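Local coordinates for protein RmpD (Hexulose-6-phosphate synthase) (Streptococcus mutans, PDB 3EXR) that is a TIM-barrel protein of the orotidine 5'-phosphate decarboxylase/HUMPS family and probably acts as an enzyme, at residues G19-T22 / A23-V27; S46-V49 / E50-S54; I139-Q142 / S143-A146; V171-T174 / G175-V179. All blocks are in the same frame, centred on the assembly; numbering follows the deposited sequence.

From the N terminus, the chain forms a closed barrel of eight parallel strands. Each contact is local and continuous in sequence, so none closes a long loop, nests or crosses. Contact 1 (19-27) is two turns of the helix between strands 7-12 and 33-36; contact 2 (46-54) takes in most of helix 47-55, which precedes strand 60-67. Contact 3 (139-146) carries strand 137-141 into a short helix, contact 4 (171-179) strand 170-174 into a loop. Contacts 1 and 2 pack helix on helix, Ala24 against Leu52. Contacts 3 and 4, their centres about 9 Å apart, end neighbouring strands joined by probable hydrogen bonds (Tyr140 N to Ser172 O). Contacts 2 and 3 lie across the barrel.

Contact 1. Residues G19-T22 / A23-V27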
ATOM      1  N   GLY A  19       0.296  16.202 -12.814  1.00  9.45           N
ATOM      2  CA  GLY A  19       0.528  16.943 -11.563  1.00 10.13           C
ATOM      3  C   GLY A  19       1.859  16.584 -10.916  1.00  9.34           C
ATOM      4  O   GLY A  19       2.596  17.446 -10.394  1.00 10.12           O
ATOM      5  N   ALA A  20       2.182  15.281 -10.942  1.00  9.20           N
ATOM      6  CA  ALA A  20       3.466  14.796 -10.396  1.00  9.15           C
ATOM      7  C   ALA A  20       4.649  15.346 -11.180  1.00  9.29           C
ATOM      8  O   ALA A  20       5.626  15.827 -10.605  1.00  9.23           O
ATOM      9  CB  ALA A  20       3.529  13.266 -10.419  1.00  9.43           C
ATOM     10  N   ILE A  21       4.571  15.279 -12.504  1.00  9.14           N
ATOM     11  CA  ILE A  21       5.703  15.702 -13.333  1.00  9.74           C
ATOM     12  C   ILE A  21       5.878  17.214 -13.222  1.00  9.61           C
ATOM     13  O   ILE A  21       6.992  17.708 -13.052  1.00  9.88           O
ATOM     14  CB  ILE A  21       5.522  15.250 -14.795  1.00  9.27           C
ATOM     15  CG1 ILE A  21       5.529  13.700 -14.876  1.00 10.54           C
ATOM     16  CG2 ILE A  21       6.610  15.853 -15.699  1.00  8.99           C
ATOM     17  CD1 ILE A  21       5.219  13.135 -16.240  1.00 13.51           C
ATOM     18  N   THR A  22       4.775  17.944 -13.247  1.00  9.53           N
ATOM     19  CA  THR A  22       4.890  19.410 -13.184  1.00  9.64           C
ATOM     20  C   THR A  22       5.470  19.844 -11.845  1.00  9.90           C
ATOM     21  O   THR A  22       6.333  20.700 -11.790  1.00 10.22           O
ATOM     22  CB  THR A  22       3.556  20.086 -13.479  1.00  9.70           C
ATOM     23  OG1 THR A  22       3.170  19.778 -14.818  1.00 11.07           O
ATOM     24  CG2 THR A  22       3.654  21.597 -13.398  1.00 11.25           C
ATOM     25  N   ALA A  23       5.005  19.228 -10.765  1.00  9.72           N
ATOM     26  CA  ALA A  23       5.520  19.580  -9.429  1.00  8.83           C
ATOM     27  C   ALA A  23       7.008  19.214  -9.305  1.00  9.17           C
ATOM     28  O   ALA A  23       7.824  19.994  -8.759  1.00 10.14           O
ATOM     29  CB  ALA A  23       4.713  18.908  -8.338  1.00  8.91           C
ATOM     30  N   ALA A  24       7.379  18.030  -9.790  1.00  9.58           N
ATOM     31  CA  ALA A  24       8.775  17.571  -9.737  1.00  9.94           C
ATOM     32  C   ALA A  24       9.724  18.503 -10.454  1.00 10.89           C
ATOM     33  O   ALA A  24      10.784  18.858  -9.923  1.00 11.57           O
ATOM     34  CB  ALA A  24       8.908  16.182 -10.327  1.00 10.11           C
ATOM     35  N   VAL A  25       9.333  18.921 -11.644  1.00 11.30           N
ATOM     36  CA  VAL A  25      10.163  19.844 -12.422  1.00 12.09           C
ATOM     37  C   VAL A  25      10.299  21.198 -11.717  1.00 11.98           C
ATOM     38  O   VAL A  25      11.352  21.819 -11.781  1.00 13.37           O
ATOM     39  CB  VAL A  25       9.634  19.980 -13.872  1.00 11.88           C
ATOM     40  CG1 VAL A  25      10.368  21.110 -14.635  1.00 11.99           C
ATOM     41  CG2 VAL A  25       9.817  18.669 -14.612  1.00 13.02           C
ATOM     42  N   SER A  26       9.247  21.632 -11.019  1.00 11.96           N
ATOM     43  CA  SER A  26       9.266  22.934 -10.328  1.00 12.36           C
ATOM     44  C   SER A  26      10.264  23.028  -9.189  1.00 12.28           C
ATOM     45  O   SER A  26      10.742  24.123  -8.895  1.00 12.92           O
ATOM     46  CB  SER A  26       7.865  23.323  -9.831  1.00 12.00           C
ATOM     47  OG  SER A  26       7.453  22.570  -8.694  1.00 14.12           O
ATOM     48  N   VAL A  27      10.525  21.908  -8.501  1.00 12.54           N
ATOM     49  CA  VAL A  27      11.380  21.899  -7.308  1.00 13.13           C
ATOM     50  C   VAL A  27      12.616  21.006  -7.379  1.00 14.06           C
ATOM     51  O   VAL A  27      13.490  21.085  -6.516  1.00 14.23           O
ATOM     52  CB  VAL A  27      10.611  21.527  -6.003  1.00 13.23           C
ATOM     53  CG1 VAL A  27       9.481  22.471  -5.724  1.00 13.73           C
ATOM     54  CG2 VAL A  27      10.123  20.095  -6.000  1.00 13.67           C
TER
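Two successive turns of one alpha-helix meet here, in helix 17-27, which makes the first beta-alpha-beta crossover of the TIM barrel between strands 7-12 and 33-36. The joining force is backbone i to i+4 hydrogen bonding. Ala23 N gives its hydrogen to Gly19 O at 3.0 Å, Ala24 N to Ala20 O at 2.9 Å, and Val25 N to Ile21 O at 3.0 Å; the last is the straightest, 166° at the hydrogen. Residue types follow the faces of the helix. Ala20, Ala23 and Ala24 are small and buried, which lets the helix lie close to its neighbours: Ala23 and Ala24 rest on Leu12 of the strand, Ala20 and Ala24 on helix 47-55. Ile21 and Val25, a turn apart, bring their CG2 methyls within 4.4 Å, a loose apolar touch at the border of the surface, Ile21 also packing on Val51 of helix 47-55. Thr22 turns its hydroxyl back to Lys18 O one turn earlier, so the polar end of this exposed residue is satisfied by its own helix. Near the C-terminal end, Ser26 does likewise: with OG folded between backbone N and carbonyl carbon (chi1 74°), the hydroxyl reaches back and donates to Ala23 O at 2.6 Å.

Contact 2. Residues S46-V49 / E50-S54; sequences SELV and EVLRS
Leu48 and Leu52, one turn apart on the same helix, make the apolar part of this contact. Their side chains cross obliquely, Leu48 CG coming within 4.1 Å of Leu52 CD1. The two leave the backbone differently: Leu48 has CG opposite its backbone N (chi1 174°), while Leu52 has CG opposite its carbonyl carbon (chi1 -66°), which brings Leu52 CG to 3.3 Å from Leu48 O. Branched, buried leucines suit this face because it lies against helix 17-27, where Leu48 meets Ala20 and Ile21 and Leu52 meets Ala24.

Backbone hydrogen bonds supply the second kind of interaction. Val51 N donates to Glu47 O at 3.0 Å, Leu52 N to Leu48 O at 2.9 Å and Arg53 N to Val49 O at 3.0 Å, the regular i to i+4 pattern of helix 47-55, one of the outer helices of the TIM barrel. Val49, compact and buried, packs on Ile61 of strand 60-67.

Polar and charged groups make the third kind. Glu47 and Glu50 both extend from the exposed side, and their carboxylates stay apart, with Glu47 OE2 5.9 Å from Glu50 OE1. Glu50 forms a salt bridge with Arg81. Arg53 bends away from the segment 46-49 to pair with Asp84, while the uncharged hydroxyl of Ser46 hydrogen-bonds Gln43 of the second subunit.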
ATOM      1  N   SER A  46       4.265   2.577 -12.653  1.00  7.40           N
ATOM      2  CA  SER A  46       5.671   2.753 -12.319  1.00  7.29           C
ATOM      3  C   SER A  46       6.453   3.506 -13.377  1.00  7.76           C
ATOM      4  O   SER A  46       7.605   3.858 -13.147  1.00  7.74           O
ATOM      5  CB  SER A  46       6.304   1.397 -12.029  1.00  7.84           C
ATOM      6  OG  SER A  46       6.308   0.568 -13.185  1.00  9.47           O
ATOM      7  N   GLU A  47       5.864   3.771 -14.532  1.00  8.31           N
ATOM      8  CA  GLU A  47       6.599   4.491 -15.563  1.00  8.99           C
ATOM      9  C   GLU A  47       7.029   5.884 -15.032  1.00  9.14           C
ATOM     10  O   GLU A  47       8.078   6.390 -15.379  1.00  9.15           O
ATOM     11  CB  GLU A  47       5.862   4.563 -16.898  1.00  9.14           C
ATOM     12  CG  GLU A  47       6.698   5.219 -17.994  1.00 10.39           C
ATOM     13  CD  GLU A  47       6.090   5.168 -19.385  1.00 11.59           C
ATOM     14  OE1 GLU A  47       4.850   5.134 -19.530  1.00 14.20           O
ATOM     15  OE2 GLU A  47       6.887   5.223 -20.346  1.00 14.28           O
ATOM     16  N   LEU A  48       6.228   6.449 -14.144  1.00  9.30           N
ATOM     17  CA  LEU A  48       6.574   7.712 -13.498  1.00  8.85           C
ATOM     18  C   LEU A  48       7.972   7.661 -12.885  1.00  8.50           C
ATOM     19  O   LEU A  48       8.738   8.647 -12.978  1.00  7.84           O
ATOM     20  CB  LEU A  48       5.537   8.072 -12.425  1.00  9.44           C
ATOM     21  CG  LEU A  48       5.838   9.304 -11.550  1.00 10.31           C
ATOM     22  CD1 LEU A  48       5.915  10.569 -12.363  1.00 12.51           C
ATOM     23  CD2 LEU A  48       4.797   9.456 -10.458  1.00 11.72           C
ATOM     24  N   VAL A  49       8.312   6.534 -12.261  1.00  8.97           N
ATOM     25  CA  VAL A  49       9.631   6.416 -11.620  1.00  8.43           C
ATOM     26  C   VAL A  49      10.742   6.618 -12.656  1.00  8.51           C
ATOM     27  O   VAL A  49      11.716   7.314 -12.421  1.00  8.13           O
ATOM     28  CB  VAL A  49       9.807   5.052 -10.900  1.00  8.31           C
ATOM     29  CG1 VAL A  49      11.212   4.889 -10.355  1.00  9.13           C
ATOM     30  CG2 VAL A  49       8.794   4.922  -9.769  1.00  9.42           C
ATOM     31  N   GLU A  50      10.567   5.978 -13.801  1.00  8.42           N
ATOM     32  CA  GLU A  50      11.520   6.085 -14.906  1.00  9.14           C
ATOM     33  C   GLU A  50      11.604   7.511 -15.504  1.00  9.33           C
ATOM     34  O   GLU A  50      12.686   7.996 -15.831  1.00 10.16           O
ATOM     35  CB  GLU A  50      11.173   5.049 -15.976  1.00  9.95           C
ATOM     36  CG  GLU A  50      12.230   4.873 -17.042  1.00 10.96           C
ATOM     37  CD  GLU A  50      12.038   3.634 -17.917  1.00 14.50           C
ATOM     38  OE1 GLU A  50      11.358   2.694 -17.495  1.00 16.25           O
ATOM     39  OE2 GLU A  50      12.625   3.605 -19.023  1.00 15.70           O
ATOM     40  N   VAL A  51      10.468   8.178 -15.617  1.00  9.09           N
ATOM     41  CA  VAL A  51      10.435   9.560 -16.101  1.00  8.13           C
ATOM     42  C   VAL A  51      11.213  10.448 -15.124  1.00  8.96           C
ATOM     43  O   VAL A  51      11.990  11.282 -15.562  1.00  9.21           O
ATOM     44  CB  VAL A  51       8.990  10.063 -16.280  1.00  8.33           C
ATOM     45  CG1 VAL A  51       8.938  11.563 -16.539  1.00  9.71           C
ATOM     46  CG2 VAL A  51       8.282   9.272 -17.405  1.00  8.04           C
ATOM     47  N   LEU A  52      11.006  10.235 -13.834  1.00  8.50           N
ATOM     48  CA  LEU A  52      11.700  11.037 -12.833  1.00  9.52           C
ATOM     49  C   LEU A  52      13.200  10.792 -12.897  1.00  9.66           C
ATOM     50  O   LEU A  52      13.972  11.727 -12.769  1.00 10.15           O
ATOM     51  CB  LEU A  52      11.173  10.781 -11.435  1.00  9.64           C
ATOM     52  CG  LEU A  52       9.741  11.222 -11.188  1.00 10.04           C
ATOM     53  CD1 LEU A  52       9.241  10.717  -9.860  1.00 11.40           C
ATOM     54  CD2 LEU A  52       9.624  12.755 -11.257  1.00 10.44           C
ATOM     55  N   ARG A  53      13.603   9.537 -13.102  1.00  9.40           N
ATOM     56  CA  ARG A  53      15.017   9.192 -13.219  1.00  9.35           C
ATOM     57  C   ARG A  53      15.666   9.862 -14.416  1.00 10.03           C
ATOM     58  O   ARG A  53      16.783  10.340 -14.326  1.00 10.18           O
ATOM     59  CB  ARG A  53      15.204   7.687 -13.241  1.00  9.06           C
ATOM     60  CG  ARG A  53      16.635   7.200 -13.493  1.00  8.14           C
ATOM     61  CD  ARG A  53      17.672   7.788 -12.578  1.00 10.13           C
ATOM     62  NE  ARG A  53      17.534   7.181 -11.265  1.00 11.35           N
ATOM     63  CZ  ARG A  53      17.775   7.775 -10.105  1.00 10.68           C
ATOM     64  NH1 ARG A  53      18.131   9.045 -10.069  1.00 11.17           N
ATOM     65  NH2 ARG A  53      17.597   7.094  -8.977  1.00 10.45           N
ATOM     66  N   SER A  54      14.939   9.932 -15.518  1.00  9.82           N
ATOM     67  CA  SER A  54      15.405  10.595 -16.728  1.00 10.46           C
ATOM     68  C   SER A  54      15.581  12.120 -16.500  1.00 10.52           C
ATOM     69  O   SER A  54      16.573  12.729 -16.926  1.00 11.38           O
ATOM     70  CB  SER A  54      14.397  10.315 -17.845  1.00 10.67           C
ATOM     71  OG  SER A  54      14.824  10.865 -19.064  1.00 13.16           O
TER

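Contact 3. Residues I139-Q142 / S143-A146; sequences IYHQ and SRDA
Gln142 and Ser143, the residues most buried by this contact, form the turn by which strand 137-141 of the TIM barrel passes into helix 144-149. Gln142 runs out fully extended, a trans first torsion (chi1 -162°) throwing CG clear of the backbone N, and this carries its amide over the first turn of the helix: NE2 comes 3.6 Å from Ala146 CB. Alanine suits the spot, since its lone methyl lets the amide lie close, while the same nitrogen hydrogen-bonds Glu151 O. Ser143 stands at the N-cap position, yet its hydroxyl makes no capping bond; it goes instead to Asp157, which also takes the hydroxyl of Tyr140.

The Arg144 chain, bent at chi2 and chi3, folds back so that the guanidinium lies beside the strand end, its edge near His141 with NH2 4.5 Å from His141 CD2. Water 1 joins the two segments, donating to Gln142 O at 2.5 Å and accepting from Arg144 NE at 2.9 Å while lying in the guanidinium plane. Held by the water at NE and, at NH2, by a salt bridge to Asp69 of the second subunit, the guanidinium should be restrained in rotation, and water and arginine together link Gln142 O to that subunit.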
ATOM      1  N   ILE A 139       9.882   5.935   8.336  1.00  7.66           N
ATOM      2  CA  ILE A 139       9.200   7.195   8.044  1.00  7.68           C
ATOM      3  C   ILE A 139       8.155   7.433   9.124  1.00  8.23           C
ATOM      4  O   ILE A 139       7.194   6.665   9.255  1.00  7.73           O
ATOM      5  CB  ILE A 139       8.442   7.135   6.677  1.00  8.16           C
ATOM      6  CG1 ILE A 139       9.279   6.511   5.541  1.00  9.42           C
ATOM      7  CG2 ILE A 139       7.899   8.494   6.326  1.00  8.06           C
ATOM      8  CD1 ILE A 139      10.584   7.131   5.304  1.00 10.08           C
ATOM      9  N   TYR A 140       8.343   8.508   9.873  1.00  8.01           N
ATOM     10  CA  TYR A 140       7.467   8.868  10.985  1.00  8.06           C
ATOM     11  C   TYR A 140       6.593  10.071  10.606  1.00  8.67           C
ATOM     12  O   TYR A 140       7.121  11.095  10.170  1.00  9.36           O
ATOM     13  CB  TYR A 140       8.301   9.178  12.259  1.00  8.96           C
ATOM     14  CG  TYR A 140       7.466   9.259  13.508  1.00  8.44           C
ATOM     15  CD1 TYR A 140       7.383   8.175  14.383  1.00 11.61           C
ATOM     16  CD2 TYR A 140       6.717  10.407  13.797  1.00  9.21           C
ATOM     17  CE1 TYR A 140       6.571   8.217  15.512  1.00 11.07           C
ATOM     18  CE2 TYR A 140       5.895  10.457  14.927  1.00 10.13           C
ATOM     19  CZ  TYR A 140       5.839   9.354  15.780  1.00 10.30           C
ATOM     20  OH  TYR A 140       5.062   9.396  16.901  1.00 12.51           O
ATOM     21  N   HIS A 141       5.272   9.926  10.771  1.00  8.33           N
ATOM     22  CA  HIS A 141       4.281  10.953  10.464  1.00  9.67           C
ATOM     23  C   HIS A 141       3.833  11.676  11.713  1.00  9.32           C
ATOM     24  O   HIS A 141       3.558  11.041  12.740  1.00  9.54           O
ATOM     25  CB  HIS A 141       3.033  10.303   9.845  1.00 10.31           C
ATOM     26  CG  HIS A 141       3.272   9.718   8.490  1.00 12.39           C
ATOM     27  ND1 HIS A 141       3.974   8.547   8.279  1.00 15.03           N
ATOM     28  CD2 HIS A 141       2.897  10.157   7.271  1.00 13.46           C
ATOM     29  CE1 HIS A 141       4.017   8.299   6.982  1.00 13.10           C
ATOM     30  NE2 HIS A 141       3.378   9.269   6.350  1.00 15.57           N
ATOM     31  N   GLN A 142       3.713  13.003  11.630  1.00  9.33           N
ATOM     32  CA  GLN A 142       3.085  13.726  12.730  1.00  9.86           C
ATOM     33  C   GLN A 142       1.731  13.091  13.071  1.00 10.05           C
ATOM     34  O   GLN A 142       0.955  12.671  12.190  1.00 10.28           O
ATOM     35  CB  GLN A 142       2.899  15.208  12.421  1.00  9.69           C
ATOM     36  CG  GLN A 142       2.674  15.978  13.716  1.00 10.39           C
ATOM     37  CD  GLN A 142       2.297  17.439  13.546  1.00 12.33           C
ATOM     38  OE1 GLN A 142       2.182  17.950  12.426  1.00 13.62           O
ATOM     39  NE2 GLN A 142       2.092  18.125  14.677  1.00 14.47           N
ATOM     40  N   SER A 143       1.437  12.986  14.362  1.00 11.15           N
ATOM     41  CA  SER A 143       0.133  12.507  14.791  1.00 13.47           C
ATOM     42  C   SER A 143      -0.946  13.283  14.039  1.00 14.01           C
ATOM     43  O   SER A 143      -0.888  14.521  13.989  1.00 12.98           O
ATOM     44  CB  SER A 143       0.001  12.667  16.308  1.00 13.85           C
ATOM     45  OG  SER A 143       0.806  11.653  16.923  1.00 18.20           O
ATOM     46  N   ARG A 144      -1.872  12.551  13.404  1.00 14.81           N
ATOM     47  CA  ARG A 144      -2.778  13.130  12.417  1.00 16.41           C
ATOM     48  C   ARG A 144      -3.702  14.170  13.019  1.00 16.93           C
ATOM     49  O   ARG A 144      -4.015  15.171  12.372  1.00 16.62           O
ATOM     50  CB  ARG A 144      -3.584  12.015  11.746  1.00 16.94           C
ATOM     51  CG  ARG A 144      -4.470  12.416  10.561  1.00 18.22           C
ATOM     52  CD  ARG A 144      -3.764  13.146   9.418  1.00 19.83           C
ATOM     53  NE  ARG A 144      -2.589  12.469   8.835  1.00 19.16           N
ATOM     54  CZ  ARG A 144      -2.618  11.542   7.869  1.00 21.48           C
ATOM     55  NH1 ARG A 144      -3.767  11.094   7.356  1.00 21.29           N
ATOM     56  NH2 ARG A 144      -1.464  11.046   7.404  1.00 20.78           N
ATOM     57  N   ASP A 145      -4.133  13.936  14.263  1.00 18.56           N
ATOM     58  CA  ASP A 145      -4.973  14.901  14.976  1.00 20.47           C
ATOM     59  C   ASP A 145      -4.291  16.250  15.115  1.00 20.35           C
ATOM     60  O   ASP A 145      -4.898  17.291  14.865  1.00 20.40           O
ATOM     61  CB  ASP A 145      -5.337  14.385  16.376  1.00 21.30           C
ATOM     62  CG  ASP A 145      -6.333  13.250  16.344  1.00 26.34           C
ATOM     63  OD1 ASP A 145      -6.317  12.431  17.302  1.00 31.61           O
ATOM     64  OD2 ASP A 145      -7.140  13.126  15.396  1.00 29.70           O
ATOM     65  N   ALA A 146      -3.034  16.215  15.552  1.00 19.82           N
ATOM     66  CA  ALA A 146      -2.214  17.419  15.694  1.00 19.94           C
ATOM     67  C   ALA A 146      -1.931  18.083  14.343  1.00 19.73           C
ATOM     68  O   ALA A 146      -1.919  19.315  14.221  1.00 19.84           O
ATOM     69  CB  ALA A 146      -0.906  17.064  16.401  1.00 19.58           C
TER
HETATM   70  O   HOH W   1       0.100  12.395   9.875  1.00 21.55           O

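Contact 4. Residues V171-T174 / G175-V179; sequences VSVT and GGLSV
Past Thr174 the backbone leaves its extended course at two glycines with positive phi, 98° at Gly175 and 72° at Gly176, and so turns out of strand 170-174 into the loop before strand 192-195. At Gly175 a side chain would be jammed against Thr174 O, so glycine is called for at that position; at Gly176 the positive phi alone makes glycine the easiest fit.

The turn brings Leu177 back over the strand end. With CG anti to the carbonyl carbon and the rest of the chain extended, its two methyls reach different partners. CD1 sits 3.7 Å from Val173 O and 4.1 Å from Thr174 CA, against the backbone, while CD2 meets Val173 CG2 at 4.4 Å. Leucine suits this place because its fork can touch backbone and side chain together, and it also packs on Phe193 of the neighbouring strand and on Phe185.

The strand is the seventh of the eight parallel strands of a TIM barrel, and this is its C-terminal end, the end at which barrels of this fold carry their active sites. Thr174 and Gly175, the residues most buried by this contact, meet just here. A first torsion of -170° lays Thr174 OG1 beside its own carbonyl carbon and 3.1 Å from Gly175 N, at an angle too poor for a hydrogen bond; the hydroxyl bonds instead with Ile194 O in the neighbouring strand. Beyond the bend, Gly175 O accepts a hydrogen bond from Trp153 NE1.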
ATOM      1  N   VAL A 171      15.812   8.281  10.387  1.00 10.14           N
ATOM      2  CA  VAL A 171      14.403   8.603  10.478  1.00 10.52           C
ATOM      3  C   VAL A 171      14.042   9.796   9.577  1.00  9.82           C
ATOM      4  O   VAL A 171      14.654  10.855   9.616  1.00  9.92           O
ATOM      5  CB  VAL A 171      13.979   8.872  11.942  1.00 11.15           C
ATOM      6  CG1 VAL A 171      12.528   9.325  12.044  1.00 11.69           C
ATOM      7  CG2 VAL A 171      14.219   7.626  12.780  1.00 10.73           C
ATOM      8  N   SER A 172      13.052   9.587   8.717  1.00  9.00           N
ATOM      9  CA  SER A 172      12.462  10.660   7.957  1.00  7.95           C
ATOM     10  C   SER A 172      11.195  11.103   8.665  1.00  8.46           C
ATOM     11  O   SER A 172      10.464  10.268   9.209  1.00  9.29           O
ATOM     12  CB  SER A 172      12.081  10.183   6.555  1.00  7.37           C
ATOM     13  OG  SER A 172      13.202   9.838   5.816  1.00  8.89           O
ATOM     14  N   VAL A 173      10.934  12.415   8.687  1.00  8.31           N
ATOM     15  CA  VAL A 173       9.684  12.900   9.255  1.00  9.04           C
ATOM     16  C   VAL A 173       8.850  13.596   8.175  1.00  9.46           C
ATOM     17  O   VAL A 173       9.386  14.159   7.208  1.00  8.67           O
ATOM     18  CB  VAL A 173       9.907  13.852  10.477  1.00  9.89           C
ATOM     19  CG1 VAL A 173      10.573  13.163  11.630  1.00  9.66           C
ATOM     20  CG2 VAL A 173      10.715  15.064  10.061  1.00  9.48           C
ATOM     21  N   THR A 174       7.534  13.558   8.355  1.00  9.70           N
ATOM     22  CA  THR A 174       6.610  14.221   7.439  1.00 11.37           C
ATOM     23  C   THR A 174       5.410  14.724   8.187  1.00 11.14           C
ATOM     24  O   THR A 174       5.027  14.140   9.213  1.00 11.56           O
ATOM     25  CB  THR A 174       6.193  13.275   6.302  1.00 11.09           C
ATOM     26  OG1 THR A 174       5.475  14.018   5.305  1.00 14.14           O
ATOM     27  CG2 THR A 174       5.275  12.168   6.774  1.00 11.62           C
ATOM     28  N   GLY A 175       4.834  15.829   7.696  1.00 11.27           N
ATOM     29  CA  GLY A 175       3.687  16.477   8.337  1.00 11.96           C
ATOM     30  C   GLY A 175       4.113  17.649   9.199  1.00 12.56           C
ATOM     31  O   GLY A 175       5.046  17.521   9.968  1.00 13.42           O
ATOM     32  N   GLY A 176       3.451  18.804   9.042  1.00 13.51           N
ATOM     33  CA  GLY A 176       3.693  19.929   9.933  1.00 14.36           C
ATOM     34  C   GLY A 176       5.034  20.590   9.694  1.00 15.28           C
ATOM     35  O   GLY A 176       5.611  21.203  10.608  1.00 15.57           O
ATOM     36  N   LEU A 177       5.564  20.460   8.482  1.00 15.04           N
ATOM     37  CA  LEU A 177       6.883  20.987   8.197  1.00 15.81           C
ATOM     38  C   LEU A 177       6.799  22.257   7.380  1.00 17.22           C
ATOM     39  O   LEU A 177       6.150  22.291   6.342  1.00 18.06           O
ATOM     40  CB  LEU A 177       7.730  19.972   7.454  1.00 14.85           C
ATOM     41  CG  LEU A 177       7.845  18.604   8.115  1.00 14.52           C
ATOM     42  CD1 LEU A 177       8.735  17.764   7.244  1.00 14.38           C
ATOM     43  CD2 LEU A 177       8.372  18.700   9.526  1.00 13.75           C
ATOM     44  N   SER A 178       7.467  23.290   7.863  1.00 18.43           N
ATOM     45  CA  SER A 178       7.624  24.518   7.105  1.00 19.43           C
ATOM     46  C   SER A 178       8.935  25.150   7.513  1.00 19.35           C
ATOM     47  O   SER A 178       9.556  24.753   8.506  1.00 18.11           O
ATOM     48  CB  SER A 178       6.446  25.473   7.350  1.00 20.29           C
ATOM     49  OG  SER A 178       6.436  25.958   8.686  1.00 22.30           O
ATOM     50  N   VAL A 179       9.372  26.143   6.764  1.00 19.80           N
ATOM     51  CA  VAL A 179      10.659  26.753   7.077  1.00 20.64           C
ATOM     52  C   VAL A 179      10.665  27.295   8.521  1.00 21.88           C
ATOM     53  O   VAL A 179      11.655  27.156   9.242  1.00 22.12           O
ATOM     54  CB  VAL A 179      11.086  27.780   5.954  1.00 20.54           C
ATOM     55  CG1 VAL A 179      10.124  28.958   5.859  1.00 20.82           C
ATOM     56  CG2 VAL A 179      12.541  28.210   6.109  1.00 20.27           C
TER